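Local coordinates for rifamycin polyketide synthase (Amycolatopsis mediterranei, PDB 4LN9), which probably dehydrates a beta-hydroxyacyl polyketide intermediate, serving as the dehydratase domain of the terminal module of the synthase that builds the rifamycin chain, at residues 210-222 with 278-290. Numbering follows the deposited sequence.
Sequences GNTTETFAEIALP and SVLRVRVAKPERD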
ATOM      1  N   GLY A 210     -35.788  19.397 -26.732  1.00 72.24           N
ATOM      2  CA  GLY A 210     -34.910  18.510 -27.493  1.00 73.54           C
ATOM      3  C   GLY A 210     -33.564  18.292 -26.829  1.00 74.21           C
ATOM      4  O   GLY A 210     -33.483  17.754 -25.724  1.00 74.98           O
ATOM      5  N   ASN A 211     -32.499  18.679 -27.527  1.00 75.38           N
ATOM      6  CA  ASN A 211     -31.163  18.707 -26.941  1.00 70.90           C
ATOM      7  C   ASN A 211     -30.970  19.951 -26.081  1.00 69.86           C
ATOM      8  O   ASN A 211     -29.897  20.176 -25.523  1.00 69.26           O
ATOM      9  CB  ASN A 211     -30.099  18.652 -28.043  1.00 71.98           C
ATOM     10  CG  ASN A 211     -28.720  18.305 -27.511  1.00 76.27           C
ATOM     11  OD1 ASN A 211     -27.808  19.132 -27.531  1.00 80.84           O
ATOM     12  ND2 ASN A 211     -28.557  17.071 -27.048  1.00 66.48           N
ATOM     13  N   THR A 212     -32.033  20.739 -25.954  1.00 59.01           N
ATOM     14  CA  THR A 212     -31.991  21.968 -25.175  1.00 58.63           C
ATOM     15  C   THR A 212     -32.724  21.757 -23.848  1.00 50.85           C
ATOM     16  O   THR A 212     -32.904  22.688 -23.062  1.00 50.04           O
ATOM     17  CB  THR A 212     -32.616  23.134 -25.966  1.00 61.83           C
ATOM     18  OG1 THR A 212     -32.540  24.341 -25.197  1.00 62.52           O
ATOM     19  CG2 THR A 212     -34.068  22.835 -26.304  1.00 58.85           C
ATOM     20  N   THR A 213     -33.038  20.494 -23.567  1.00 52.40           N
ATOM     21  CA  THR A 213     -33.661  20.084 -22.312  1.00 50.80           C
ATOM     22  C   THR A 213     -32.790  20.425 -21.103  1.00 44.25           C
ATOM     23  O   THR A 213     -31.627  20.024 -21.035  1.00 48.33           O
ATOM     24  CB  THR A 213     -33.937  18.565 -22.311  1.00 54.31           C
ATOM     25  OG1 THR A 213     -34.986  18.266 -23.242  1.00 70.20           O
ATOM     26  CG2 THR A 213     -34.347  18.095 -20.922  1.00 62.08           C
ATOM     27  N   GLU A 214     -33.381  21.108 -20.126  1.00 39.12           N
ATOM     28  CA  GLU A 214     -32.793  21.237 -18.792  1.00 33.29           C
ATOM     29  C   GLU A 214     -33.644  20.485 -17.776  1.00 34.72           C
ATOM     30  O   GLU A 214     -34.867  20.614 -17.768  1.00 31.79           O
ATOM     31  CB  GLU A 214     -32.725  22.711 -18.383  1.00 34.65           C
ATOM     32  CG  GLU A 214     -31.941  23.603 -19.329  1.00 37.29           C
ATOM     33  CD  GLU A 214     -32.072  25.073 -18.977  1.00 45.86           C
ATOM     34  OE1 GLU A 214     -33.131  25.662 -19.278  1.00 45.78           O
ATOM     35  OE2 GLU A 214     -31.127  25.634 -18.384  1.00 40.68           O
ATOM     36  N   THR A 215     -32.987  19.763 -16.872  1.00 28.14           N
ATOM     37  CA  THR A 215     -33.663  19.167 -15.724  1.00 27.64           C
ATOM     38  C   THR A 215     -33.184  19.821 -14.430  1.00 28.93           C
ATOM     39  O   THR A 215     -31.985  19.880 -14.162  1.00 29.42           O
ATOM     40  CB  THR A 215     -33.396  17.651 -15.644  1.00 32.62           C
ATOM     41  OG1 THR A 215     -33.850  17.018 -16.847  1.00 35.37           O
ATOM     42  CG2 THR A 215     -34.116  17.040 -14.451  1.00 33.62           C
ATOM     43  N   PHE A 216     -34.129  20.328 -13.641  1.00 25.70           N
ATOM     44  CA  PHE A 216     -33.822  20.907 -12.337  1.00 24.63           C
ATOM     45  C   PHE A 216     -34.362  20.005 -11.232  1.00 25.78           C
ATOM     46  O   PHE A 216     -35.404  19.373 -11.399  1.00 27.66           O
ATOM     47  CB  PHE A 216     -34.444  22.302 -12.227  1.00 24.55           C
ATOM     48  CG  PHE A 216     -33.964  23.261 -13.280  1.00 28.83           C
ATOM     49  CD1 PHE A 216     -32.683  23.783 -13.224  1.00 25.88           C
ATOM     50  CD2 PHE A 216     -34.754  23.555 -14.381  1.00 29.21           C
ATOM     51  CE1 PHE A 216     -32.221  24.633 -14.210  1.00 28.93           C
ATOM     52  CE2 PHE A 216     -34.308  24.426 -15.358  1.00 29.66           C
ATOM     53  CZ  PHE A 216     -33.029  24.946 -15.285  1.00 29.55           C
ATOM     54  N   ALA A 217     -33.620  19.878 -10.137  1.00 24.69           N
ATOM     55  CA  ALA A 217     -34.066  19.019  -9.048  1.00 21.62           C
ATOM     56  C   ALA A 217     -33.565  19.487  -7.694  1.00 24.39           C
ATOM     57  O   ALA A 217     -32.518  20.129  -7.591  1.00 22.38           O
ATOM     58  CB  ALA A 217     -33.659  17.576  -9.301  1.00 25.90           C
ATOM     59  N   GLU A 218     -34.354  19.208  -6.660  1.00 21.79           N
ATOM     60  CA  GLU A 218     -33.851  19.246  -5.299  1.00 23.88           C
ATOM     61  C   GLU A 218     -33.558  17.836  -4.822  1.00 27.13           C
ATOM     62  O   GLU A 218     -34.352  16.915  -5.025  1.00 27.80           O
ATOM     63  CB  GLU A 218     -34.849  19.941  -4.367  1.00 29.36           C
ATOM     64  CG  GLU A 218     -35.065  21.413  -4.700  1.00 29.69           C
ATOM     65  CD  GLU A 218     -35.928  22.143  -3.685  1.00 26.21           C
ATOM     66  OE1 GLU A 218     -35.934  21.745  -2.498  1.00 28.28           O
ATOM     67  OE2 GLU A 218     -36.491  23.200  -4.047  1.00 27.25           O
ATOM     68  N   ILE A 219     -32.354  17.659  -4.289  1.00 24.85           N
ATOM     69  CA  ILE A 219     -31.887  16.357  -3.846  1.00 24.29           C
ATOM     70  C   ILE A 219     -31.572  16.460  -2.363  1.00 23.20           C
ATOM     71  O   ILE A 219     -30.973  17.439  -1.920  1.00 25.02           O
ATOM     72  CB  ILE A 219     -30.593  15.953  -4.580  1.00 25.98           C
ATOM     73  CG1 ILE A 219     -30.703  16.254  -6.077  1.00 28.11           C
ATOM     74  CG2 ILE A 219     -30.269  14.488  -4.331  1.00 28.11           C
ATOM     75  CD1 ILE A 219     -31.712  15.391  -6.804  1.00 27.37           C
ATOM     76  N   ALA A 220     -32.104  15.528  -1.580  1.00 27.20           N
ATOM     77  CA  ALA A 220     -31.793  15.473  -0.159  1.00 25.16           C
ATOM     78  C   ALA A 220     -31.700  14.023   0.295  1.00 26.85           C
ATOM     79  O   ALA A 220     -32.597  13.224   0.030  1.00 31.28           O
ATOM     80  CB  ALA A 220     -32.852  16.213   0.644  1.00 28.26           C
ATOM     81  N   LEU A 221     -30.567  13.664   0.892  1.00 32.51           N
ATOM     82  CA  LEU A 221     -30.382  12.314   1.418  1.00 33.47           C
ATOM     83  C   LEU A 221     -31.340  12.096   2.580  1.00 35.73           C
ATOM     84  O   LEU A 221     -31.602  13.020   3.349  1.00 31.48           O
ATOM     85  CB  LEU A 221     -28.940  12.121   1.897  1.00 35.17           C
ATOM     86  CG  LEU A 221     -27.850  11.935   0.837  1.00 34.24           C
ATOM     87  CD1 LEU A 221     -26.544  11.503   1.491  1.00 40.61           C
ATOM     88  CD2 LEU A 221     -28.282  10.934  -0.224  1.00 34.20           C
ATOM     89  N   PRO A 222     -31.836  10.859   2.742  1.00 39.08           N
ATOM     90  CA  PRO A 222     -32.635  10.558   3.926  1.00 37.89           C
ATOM     91  C   PRO A 222     -31.805  10.707   5.195  1.00 38.18           C
ATOM     92  O   PRO A 222     -30.575  10.688   5.133  1.00 32.89           O
ATOM     93  CB  PRO A 222     -33.032   9.092   3.720  1.00 39.24           C
ATOM     94  CG  PRO A 222     -31.984   8.536   2.818  1.00 43.37           C
ATOM     95  CD  PRO A 222     -31.597   9.667   1.910  1.00 36.01           C
ATOM     96  N   SER A 278     -25.307  17.454   1.981  1.00 30.18           N
ATOM     97  CA  SER A 278     -26.386  16.467   2.059  1.00 28.19           C
ATOM     98  C   SER A 278     -27.666  16.889   1.338  1.00 26.79           C
ATOM     99  O   SER A 278     -28.576  16.083   1.153  1.00 27.46           O
ATOM    100  CB  SER A 278     -26.690  16.091   3.513  1.00 36.67           C
ATOM    101  OG  SER A 278     -26.902  17.244   4.307  1.00 43.43           O
ATOM    102  N   VAL A 279     -27.693  18.123   0.853  1.00 30.62           N
ATOM    103  CA  VAL A 279     -28.862  18.646   0.156  1.00 28.47           C
ATOM    104  C   VAL A 279     -28.383  19.527  -0.997  1.00 25.26           C
ATOM    105  O   VAL A 279     -27.385  20.230  -0.855  1.00 30.88           O
ATOM    106  CB  VAL A 279     -29.723  19.495   1.111  1.00 25.30           C
ATOM    107  CG1 VAL A 279     -30.290  18.628   2.225  1.00 26.91           C
ATOM    108  CG2 VAL A 279     -28.897  20.636   1.690  1.00 32.06           C
ATOM    109  N   LEU A 280     -28.939  19.322  -2.188  1.00 23.44           N
ATOM    110  CA  LEU A 280     -28.461  20.049  -3.364  1.00 21.60           C
ATOM    111  C   LEU A 280     -29.618  20.664  -4.142  1.00 23.06           C
ATOM    112  O   LEU A 280     -30.710  20.099  -4.183  1.00 22.06           O
ATOM    113  CB  LEU A 280     -27.668  19.124  -4.288  1.00 26.42           C
ATOM    114  CG  LEU A 280     -26.375  18.476  -3.790  1.00 25.98           C
ATOM    115  CD1 LEU A 280     -25.825  17.560  -4.877  1.00 30.82           C
ATOM    116  CD2 LEU A 280     -25.343  19.523  -3.393  1.00 24.68           C
ATOM    117  N   ARG A 281     -29.343  21.763  -4.836  1.00 22.44           N
ATOM    118  CA  ARG A 281     -30.106  22.143  -6.019  1.00 24.15           C
ATOM    119  C   ARG A 281     -29.253  21.880  -7.252  1.00 22.47           C
ATOM    120  O   ARG A 281     -28.068  22.212  -7.272  1.00 21.52           O
ATOM    121  CB  ARG A 281     -30.459  23.631  -5.966  1.00 23.67           C
ATOM    122  CG  ARG A 281     -31.291  24.050  -4.765  1.00 28.98           C
ATOM    123  CD  ARG A 281     -31.548  25.549  -4.796  1.00 28.98           C
ATOM    124  NE  ARG A 281     -31.971  26.056  -3.493  1.00 30.38           N
ATOM    125  CZ  ARG A 281     -32.255  27.329  -3.234  1.00 36.46           C
ATOM    126  NH1 ARG A 281     -32.119  28.253  -4.178  1.00 30.37           N
ATOM    127  NH2 ARG A 281     -32.630  27.684  -2.012  1.00 31.05           N
ATOM    128  N   VAL A 282     -29.840  21.234  -8.253  1.00 21.99           N
ATOM    129  CA  VAL A 282     -29.078  20.756  -9.401  1.00 25.18           C
ATOM    130  C   VAL A 282     -29.698  21.190 -10.729  1.00 24.28           C
ATOM    131  O   VAL A 282     -30.916  21.345 -10.835  1.00 25.41           O
ATOM    132  CB  VAL A 282     -28.916  19.222  -9.376  1.00 25.15           C
ATOM    133  CG1 VAL A 282     -28.501  18.754  -7.989  1.00 28.19           C
ATOM    134  CG2 VAL A 282     -30.210  18.546  -9.804  1.00 29.20           C
ATOM    135  N   ARG A 283     -28.837  21.539 -11.685  1.00 24.04           N
ATOM    136  CA  ARG A 283     -29.235  21.663 -13.090  1.00 22.99           C
ATOM    137  C   ARG A 283     -28.500  20.629 -13.937  1.00 26.37           C
ATOM    138  O   ARG A 283     -27.271  20.568 -13.926  1.00 24.57           O
ATOM    139  CB  ARG A 283     -28.931  23.070 -13.622  1.00 24.17           C
ATOM    140  CG  ARG A 283     -29.146  23.220 -15.124  1.00 24.11           C
ATOM    141  CD  ARG A 283     -28.669  24.574 -15.630  1.00 29.22           C
ATOM    142  NE  ARG A 283     -28.938  24.764 -17.054  1.00 32.74           N
ATOM    143  CZ  ARG A 283     -28.080  24.464 -18.025  1.00 32.29           C
ATOM    144  NH1 ARG A 283     -26.904  23.927 -17.728  1.00 28.80           N
ATOM    145  NH2 ARG A 283     -28.390  24.713 -19.290  1.00 32.88           N
ATOM    146  N   VAL A 284     -29.258  19.807 -14.656  1.00 23.70           N
ATOM    147  CA  VAL A 284     -28.668  18.826 -15.560  1.00 27.93           C
ATOM    148  C   VAL A 284     -29.052  19.120 -17.007  1.00 29.51           C
ATOM    149  O   VAL A 284     -30.223  19.347 -17.310  1.00 31.46           O
ATOM    150  CB  VAL A 284     -29.086  17.388 -15.190  1.00 27.48           C
ATOM    151  CG1 VAL A 284     -28.491  16.393 -16.175  1.00 30.62           C
ATOM    152  CG2 VAL A 284     -28.645  17.058 -13.771  1.00 29.75           C
ATOM    153  N   ALA A 285     -28.051  19.207 -17.880  1.00 29.20           N
ATOM    154  CA  ALA A 285     -28.289  19.499 -19.293  1.00 34.71           C
ATOM    155  C   ALA A 285     -27.537  18.559 -20.235  1.00 39.03           C
ATOM    156  O   ALA A 285     -26.743  17.727 -19.795  1.00 32.33           O
ATOM    157  CB  ALA A 285     -27.948  20.950 -19.604  1.00 33.18           C
ATOM    158  N   LYS A 286     -27.733  18.759 -21.537  1.00 38.21           N
ATOM    159  CA  LYS A 286     -27.118  17.916 -22.563  1.00 47.28           C
ATOM    160  C   LYS A 286     -26.184  18.728 -23.457  1.00 43.84           C
ATOM    161  O   LYS A 286     -26.641  19.431 -24.360  1.00 48.89           O
ATOM    162  CB  LYS A 286     -28.198  17.257 -23.424  1.00 43.09           C
ATOM    163  CG  LYS A 286     -28.866  16.057 -22.776  1.00 47.62           C
ATOM    164  CD  LYS A 286     -30.381  16.168 -22.834  1.00 52.68           C
ATOM    165  CE  LYS A 286     -31.049  14.918 -22.274  1.00 55.67           C
ATOM    166  NZ  LYS A 286     -32.423  15.218 -21.759  1.00 69.73           N
ATOM    167  N   PRO A 287     -24.865  18.543 -23.289  1.00 45.39           N
ATOM    168  CA  PRO A 287     -23.912  19.110 -24.243  1.00 46.13           C
ATOM    169  C   PRO A 287     -23.977  18.425 -25.613  1.00 52.37           C
ATOM    170  O   PRO A 287     -23.766  19.072 -26.639  1.00 53.86           O
ATOM    171  CB  PRO A 287     -22.553  18.851 -23.580  1.00 46.49           C
ATOM    172  CG  PRO A 287     -22.856  18.670 -22.130  1.00 45.26           C
ATOM    173  CD  PRO A 287     -24.200  18.004 -22.091  1.00 43.43           C
ATOM    174  N   GLU A 288     -24.180  17.109 -25.613  1.00 47.18           N
ATOM    175  CA  GLU A 288     -24.420  16.355 -26.847  1.00 55.00           C
ATOM    176  C   GLU A 288     -25.579  15.394 -26.592  1.00 56.90           C
ATOM    177  O   GLU A 288     -26.086  15.321 -25.474  1.00 54.61           O
ATOM    178  CB  GLU A 288     -23.165  15.568 -27.243  1.00 47.24           C
ATOM    179  CG  GLU A 288     -21.870  16.357 -27.127  1.00 54.89           C
ATOM    180  CD  GLU A 288     -21.674  17.336 -28.269  1.00 74.03           C
ATOM    181  OE1 GLU A 288     -22.005  16.982 -29.421  1.00 68.55           O
ATOM    182  OE2 GLU A 288     -21.168  18.450 -28.019  1.00 66.45           O
ATOM    183  N   ARG A 289     -26.009  14.670 -27.621  1.00 54.70           N
ATOM    184  CA  ARG A 289     -27.253  13.907 -27.527  1.00 58.48           C
ATOM    185  C   ARG A 289     -27.129  12.671 -26.639  1.00 53.14           C
ATOM    186  O   ARG A 289     -28.132  12.130 -26.174  1.00 59.06           O
ATOM    187  CB  ARG A 289     -27.780  13.521 -28.911  1.00 69.46           C
ATOM    188  CG  ARG A 289     -29.292  13.352 -28.963  1.00 72.05           C
ATOM    189  CD  ARG A 289     -29.738  12.647 -30.235  1.00 77.89           C
ATOM    190  NE  ARG A 289     -30.124  13.594 -31.279  1.00 81.73           N
ATOM    191  CZ  ARG A 289     -30.279  13.269 -32.560  1.00 84.63           C
ATOM    192  NH1 ARG A 289     -30.093  12.017 -32.954  1.00 82.59           N
ATOM    193  NH2 ARG A 289     -30.603  14.198 -33.447  1.00 75.49           N
ATOM    194  N   ASP A 290     -25.896  12.251 -26.372  1.00 56.50           N
ATOM    195  CA  ASP A 290     -25.661  11.049 -25.583  1.00 52.68           C
ATOM    196  C   ASP A 290     -25.016  11.372 -24.240  1.00 49.31           C
ATOM    197  O   ASP A 290     -24.521  10.478 -23.555  1.00 50.69           O
ATOM    198  CB  ASP A 290     -24.783  10.063 -26.355  1.00 54.47           C
ATOM    199  CG  ASP A 290     -23.374  10.582 -26.566  1.00 66.97           C
ATOM    200  OD1 ASP A 290     -23.183  11.816 -26.535  1.00 57.26           O
ATOM    201  OD2 ASP A 290     -22.457   9.756 -26.763  1.00 71.82           O
TER
HETATM  202  O   HOH W   1     -29.921  20.401 -22.807  1.00 45.83           O
HETATM  203  O   HOH W   2     -31.843  17.253 -18.955  1.00 39.10           O
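Arg283 leaves strand 279-285 with its CG anti to the backbone N (chi1 172°) and runs extended along Phe216 before reaching Glu214. CB and CG lie alongside the Phe216 ring near CE1, CG coming 3.5 Å from Phe216 CE1; CD still touches that carbon and begins to face the carboxylate. NE then meets Glu214 OE2 at 2.7 Å, and NH2 reaches the same oxygen at 3.0 Å, with CZ behind the two donors and facing it too. This side-on salt bridge puts OE2 in the guanidinium plane, but the carboxylate is turned 71° against it and receives NE on its anti lone pair. Arg207 pairs with the other oxygen, so Glu214 is held between two arginines, which probably favours its ionised form. Phe165 packs on both Phe216 and Arg283.

Strands 214-220 and 279-285 are antiparallel neighbours in the C-terminal half of the double hotdog fold, joined by paired backbone bonds at Thr215-Val284, Ala217-Val282 and Ile219-Leu280. Beyond them, Leu221 N binds Ser278 O at 3.1 Å. On the other face of the sheet from Arg283, Ile219 and Leu280 touch Leu238 of helix 236-251, the central hotdog helix, and Val284 touches Thr246. Here Val282 CG2 presses on Ala217 CB at 3.6 Å, while its CG1 meets Ile219 CG1 at 3.8 Å, the two side chains crossing nearly at right angles. Where the strands part, one water donates to Asn211 O and accepts from Lys286 N; a second, beside the Thr215-Val284 pair, links Thr215 OG1 to Val284 O.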